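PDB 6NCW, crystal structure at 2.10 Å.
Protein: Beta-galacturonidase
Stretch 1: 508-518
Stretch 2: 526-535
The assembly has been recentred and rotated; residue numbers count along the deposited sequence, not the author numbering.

Stretch 1, residues 508-518: YIWQFCDVRVC
Stretch 2 (526-535) PRTMNNKGIV

The two stretches of this beta-galacturonidase chain bury 908 Å² between them, both sides summed, and pair as antiparallel strands over a short segment. Val515 and Asn530 form a hydrogen-bonded pair with CA atoms 5.2 Å apart: Val515 N to Asn530 O is 3.1 Å and Asn530 N to Val515 O is 2.8 Å, with N-H...O angles of 158° and 157°. The next pair, Arg516 and Met529, is non-hydrogen-bonded, with CA atoms 4.5 Å apart. All four residues have extended phi/psi: Val515 -135/135, Arg516 -66/139, Met529 -136/150 and Asn530 -85/119. Before Met529 the chain turns through positive phi at Arg527 (65/16) and Thr528 (48/48).

Arg516 (chi t, p, p, -152°) folds its chain so that NH1 reaches the carbonyls of this turn: 3.0 Å to Thr528 O at 152°, and a weak bond of 2.9 Å to Arg527 O at 119°. Both oxygens lie near the guanidinium plane, whereas Met529 SD sits over one face, 3.4 Å from Arg516 NH1. Met529 projects from the same face of the sheet as Arg516 and is coiled m, m, m, bringing its CE within 4.1 Å of Asp514 CB.

Asn530 projects from the face shared with Val515. Its chi1 of -175° (t) and chi2 of -61° place Asn530 OD1 where three donors converge: Trp510 NE1 at 3.1 Å (161°), Gln511 NE2 at 3.2 Å (136°, weak), and, within its own stretch, Lys532 N at 3.2 Å. Trp510 (chi1 t, chi2 -84°) presents its ring edge to Asn530 OD1 and Lys532 CB. Gln511 follows a cis peptide bond and extends with chi1 p and chi2 t; its N bonds Lys532 O at 3.1 Å, and its O accepts from Ile534 N at 3.1 Å.

Asp514, chi1 m and chi2 -21°, sends its two carboxylate oxygens to different partners in stretch 2; both are also bonded elsewhere in the structure. Asp514 OD1 accepts from Gly533 N at 2.8 Å, while Asp514 OD2 makes a salt bridge to Arg527 NH2 at 3.2 Å. Arg527 (m, t, m, 144°) is also held by Asn531 OD1, 3.0 Å from both Arg527 NE and Arg527 NH2.

At Gly533 the CA lies 3.8 Å from Cys513 CA. An ideal CB there would point toward stretch 1, 2.4 Å from Asp514 N and 2.5 Å from Cys513 C, both clashes. Beyond it, Val535 N bonds Phe512 O at 3.0 Å and 170°. Val535, chi1 m, sets CG2 4.0 Å from the Phe512 ring centroid, 19° off the normal, a CH-pi contact over the face; the same CG2 is 3.6 Å from Cys513 CB.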

# COMPACT_ATOMS: atom_id res chain seq x y z
N TYR A 508 -2.73 -15.78 -25.50
CA TYR A 508 -1.71 -15.15 -24.67
C TYR A 508 -2.38 -14.08 -23.82
O TYR A 508 -2.93 -13.11 -24.35
CB TYR A 508 -0.57 -14.52 -25.47
CG TYR A 508 0.29 -15.51 -26.20
CD1 TYR A 508 0.07 -15.77 -27.55
CD2 TYR A 508 1.32 -16.18 -25.54
CE1 TYR A 508 0.84 -16.70 -28.23
CE2 TYR A 508 2.11 -17.10 -26.22
CZ TYR A 508 1.86 -17.37 -27.56
OH TYR A 508 2.63 -18.28 -28.25
N ILE A 509 -2.32 -14.26 -22.51
CA ILE A 509 -2.79 -13.24 -21.59
C ILE A 509 -1.92 -11.99 -21.71
O ILE A 509 -0.68 -12.05 -21.73
CB ILE A 509 -2.78 -13.79 -20.15
CG1 ILE A 509 -3.89 -14.84 -20.00
CG2 ILE A 509 -3.02 -12.66 -19.15
CD1 ILE A 509 -3.75 -15.74 -18.82
N TRP A 510 -2.58 -10.84 -21.80
CA TRP A 510 -1.92 -9.56 -21.62
C TRP A 510 -2.15 -9.15 -20.17
O TRP A 510 -3.28 -8.81 -19.80
CB TRP A 510 -2.45 -8.48 -22.57
CG TRP A 510 -1.71 -7.21 -22.32
CD1 TRP A 510 -1.98 -6.27 -21.35
CD2 TRP A 510 -0.49 -6.78 -22.97
NE1 TRP A 510 -1.02 -5.27 -21.38
CE2 TRP A 510 -0.10 -5.56 -22.36
CE3 TRP A 510 0.29 -7.30 -24.01
CZ2 TRP A 510 1.04 -4.85 -22.77
CZ3 TRP A 510 1.42 -6.60 -24.42
CH2 TRP A 510 1.79 -5.38 -23.79
N GLN A 511 -1.10 -9.19 -19.33
CA GLN A 511 0.25 -9.61 -19.65
C GLN A 511 0.83 -10.21 -18.38
O GLN A 511 0.17 -10.27 -17.37
CB GLN A 511 1.11 -8.45 -20.18
CG GLN A 511 1.34 -7.32 -19.17
CD GLN A 511 2.36 -6.28 -19.64
OE1 GLN A 511 3.40 -6.62 -20.26
NE2 GLN A 511 2.06 -5.00 -19.36
N PHE A 512 2.09 -10.66 -18.43
CA PHE A 512 2.68 -11.32 -17.27
C PHE A 512 2.81 -10.37 -16.08
O PHE A 512 2.32 -10.65 -14.98
CB PHE A 512 4.05 -11.90 -17.65
CG PHE A 512 4.85 -12.35 -16.46
CD1 PHE A 512 6.06 -11.77 -16.16
CD2 PHE A 512 4.36 -13.36 -15.63
CE1 PHE A 512 6.80 -12.19 -15.05
CE2 PHE A 512 5.07 -13.77 -14.52
CZ PHE A 512 6.29 -13.20 -14.23
N CYS A 513 3.51 -9.24 -16.26
CA CYS A 513 3.81 -8.37 -15.14
C CYS A 513 3.49 -6.93 -15.52
O CYS A 513 3.35 -6.60 -16.70
CB CYS A 513 5.28 -8.48 -14.71
SG CYS A 513 6.43 -7.98 -16.00
N ASP A 514 3.33 -6.08 -14.51
CA ASP A 514 3.14 -4.66 -14.80
C ASP A 514 4.44 -4.10 -15.37
O ASP A 514 5.53 -4.55 -15.02
CB ASP A 514 2.76 -3.89 -13.55
CG ASP A 514 1.41 -4.34 -12.97
OD1 ASP A 514 0.57 -4.94 -13.69
OD2 ASP A 514 1.20 -4.09 -11.77
N VAL A 515 4.32 -3.11 -16.27
CA VAL A 515 5.44 -2.62 -17.08
C VAL A 515 5.44 -1.10 -17.08
O VAL A 515 4.38 -0.48 -17.27
CB VAL A 515 5.36 -3.12 -18.54
CG1 VAL A 515 6.46 -2.46 -19.39
CG2 VAL A 515 5.42 -4.67 -18.61
N ARG A 516 6.62 -0.49 -16.89
CA ARG A 516 6.76 0.96 -17.00
C ARG A 516 6.50 1.40 -18.44
O ARG A 516 6.94 0.73 -19.39
CB ARG A 516 8.16 1.39 -16.54
CG ARG A 516 8.53 2.86 -16.80
CD ARG A 516 7.76 3.84 -15.89
NE ARG A 516 8.18 3.68 -14.49
CZ ARG A 516 7.43 3.93 -13.42
NH1 ARG A 516 6.15 4.31 -13.56
NH2 ARG A 516 7.96 3.77 -12.21
N VAL A 517 5.78 2.51 -18.62
CA VAL A 517 5.49 3.06 -19.95
C VAL A 517 5.95 4.52 -20.07
O VAL A 517 6.46 5.11 -19.10
CB VAL A 517 3.99 2.95 -20.29
CG1 VAL A 517 3.55 1.47 -20.25
CG2 VAL A 517 3.19 3.78 -19.32
N CYS A 518 5.76 5.11 -21.25
CA CYS A 518 6.24 6.47 -21.49
C CYS A 518 5.31 7.49 -20.84
O CYS A 518 4.10 7.29 -20.72
CB CYS A 518 6.37 6.74 -22.99
SG CYS A 518 7.73 5.78 -23.80
N PRO A 526 -2.50 4.30 -15.08
CA PRO A 526 -2.23 4.59 -13.67
C PRO A 526 -0.78 4.28 -13.31
O PRO A 526 -0.21 3.27 -13.74
CB PRO A 526 -3.20 3.66 -12.92
CG PRO A 526 -4.34 3.45 -13.88
CD PRO A 526 -3.72 3.49 -15.27
N ARG A 527 -0.18 5.17 -12.52
CA ARG A 527 1.20 5.07 -12.06
C ARG A 527 2.22 5.16 -13.19
O ARG A 527 3.38 4.79 -12.99
CB ARG A 527 1.44 3.76 -11.27
CG ARG A 527 0.32 3.36 -10.29
CD ARG A 527 0.77 2.14 -9.48
NE ARG A 527 0.82 0.97 -10.35
CZ ARG A 527 1.72 0.01 -10.25
NH1 ARG A 527 2.66 0.06 -9.31
NH2 ARG A 527 1.69 -1.01 -11.11
N THR A 528 1.82 5.64 -14.38
CA THR A 528 2.65 5.57 -15.59
C THR A 528 3.19 4.15 -15.74
O THR A 528 4.40 3.90 -15.93
CB THR A 528 3.77 6.63 -15.57
OG1 THR A 528 3.19 7.93 -15.38
CG2 THR A 528 4.54 6.68 -16.90
N MET A 529 2.27 3.19 -15.60
CA MET A 529 2.51 1.77 -15.74
C MET A 529 1.37 1.20 -16.56
O MET A 529 0.26 1.72 -16.51
CB MET A 529 2.54 1.02 -14.39
CG MET A 529 3.57 1.50 -13.40
SD MET A 529 5.28 1.05 -13.80
CE MET A 529 5.27 -0.71 -13.46
N ASN A 530 1.66 0.15 -17.32
CA ASN A 530 0.60 -0.73 -17.81
C ASN A 530 0.34 -1.73 -16.69
O ASN A 530 1.25 -2.46 -16.28
CB ASN A 530 1.02 -1.43 -19.11
CG ASN A 530 -0.12 -2.27 -19.74
OD1 ASN A 530 -0.62 -3.21 -19.13
ND2 ASN A 530 -0.50 -1.94 -20.97
N ASN A 531 -0.89 -1.73 -16.17
CA ASN A 531 -1.21 -2.44 -14.93
C ASN A 531 -1.90 -3.77 -15.16
O ASN A 531 -2.57 -4.28 -14.25
CB ASN A 531 -2.10 -1.56 -14.04
CG ASN A 531 -1.43 -0.26 -13.68
OD1 ASN A 531 -0.70 -0.20 -12.70
ND2 ASN A 531 -1.68 0.79 -14.45
N LYS A 532 -1.76 -4.35 -16.35
CA LYS A 532 -2.51 -5.55 -16.65
C LYS A 532 -1.74 -6.80 -16.32
O LYS A 532 -2.13 -7.90 -16.73
CB LYS A 532 -2.94 -5.53 -18.11
CG LYS A 532 -3.82 -4.30 -18.44
CD LYS A 532 -4.51 -4.43 -19.79
CE LYS A 532 -5.35 -3.18 -20.10
NZ LYS A 532 -4.53 -2.00 -20.40
N GLY A 533 -0.63 -6.67 -15.59
CA GLY A 533 0.08 -7.85 -15.14
C GLY A 533 -0.80 -8.73 -14.27
O GLY A 533 -1.69 -8.26 -13.55
N ILE A 534 -0.59 -10.04 -14.40
CA ILE A 534 -1.08 -10.99 -13.42
C ILE A 534 -0.20 -10.99 -12.16
O ILE A 534 -0.66 -11.38 -11.09
CB ILE A 534 -1.17 -12.37 -14.09
CG1 ILE A 534 -2.13 -12.33 -15.31
CG2 ILE A 534 -1.53 -13.47 -13.06
CD1 ILE A 534 -3.57 -11.79 -15.05
N VAL A 535 1.06 -10.56 -12.27
CA VAL A 535 1.88 -10.20 -11.12
C VAL A 535 2.21 -8.73 -11.29
O VAL A 535 2.16 -8.20 -12.40
CB VAL A 535 3.16 -11.07 -11.00
CG1 VAL A 535 2.82 -12.55 -10.85
CG2 VAL A 535 4.16 -10.84 -12.19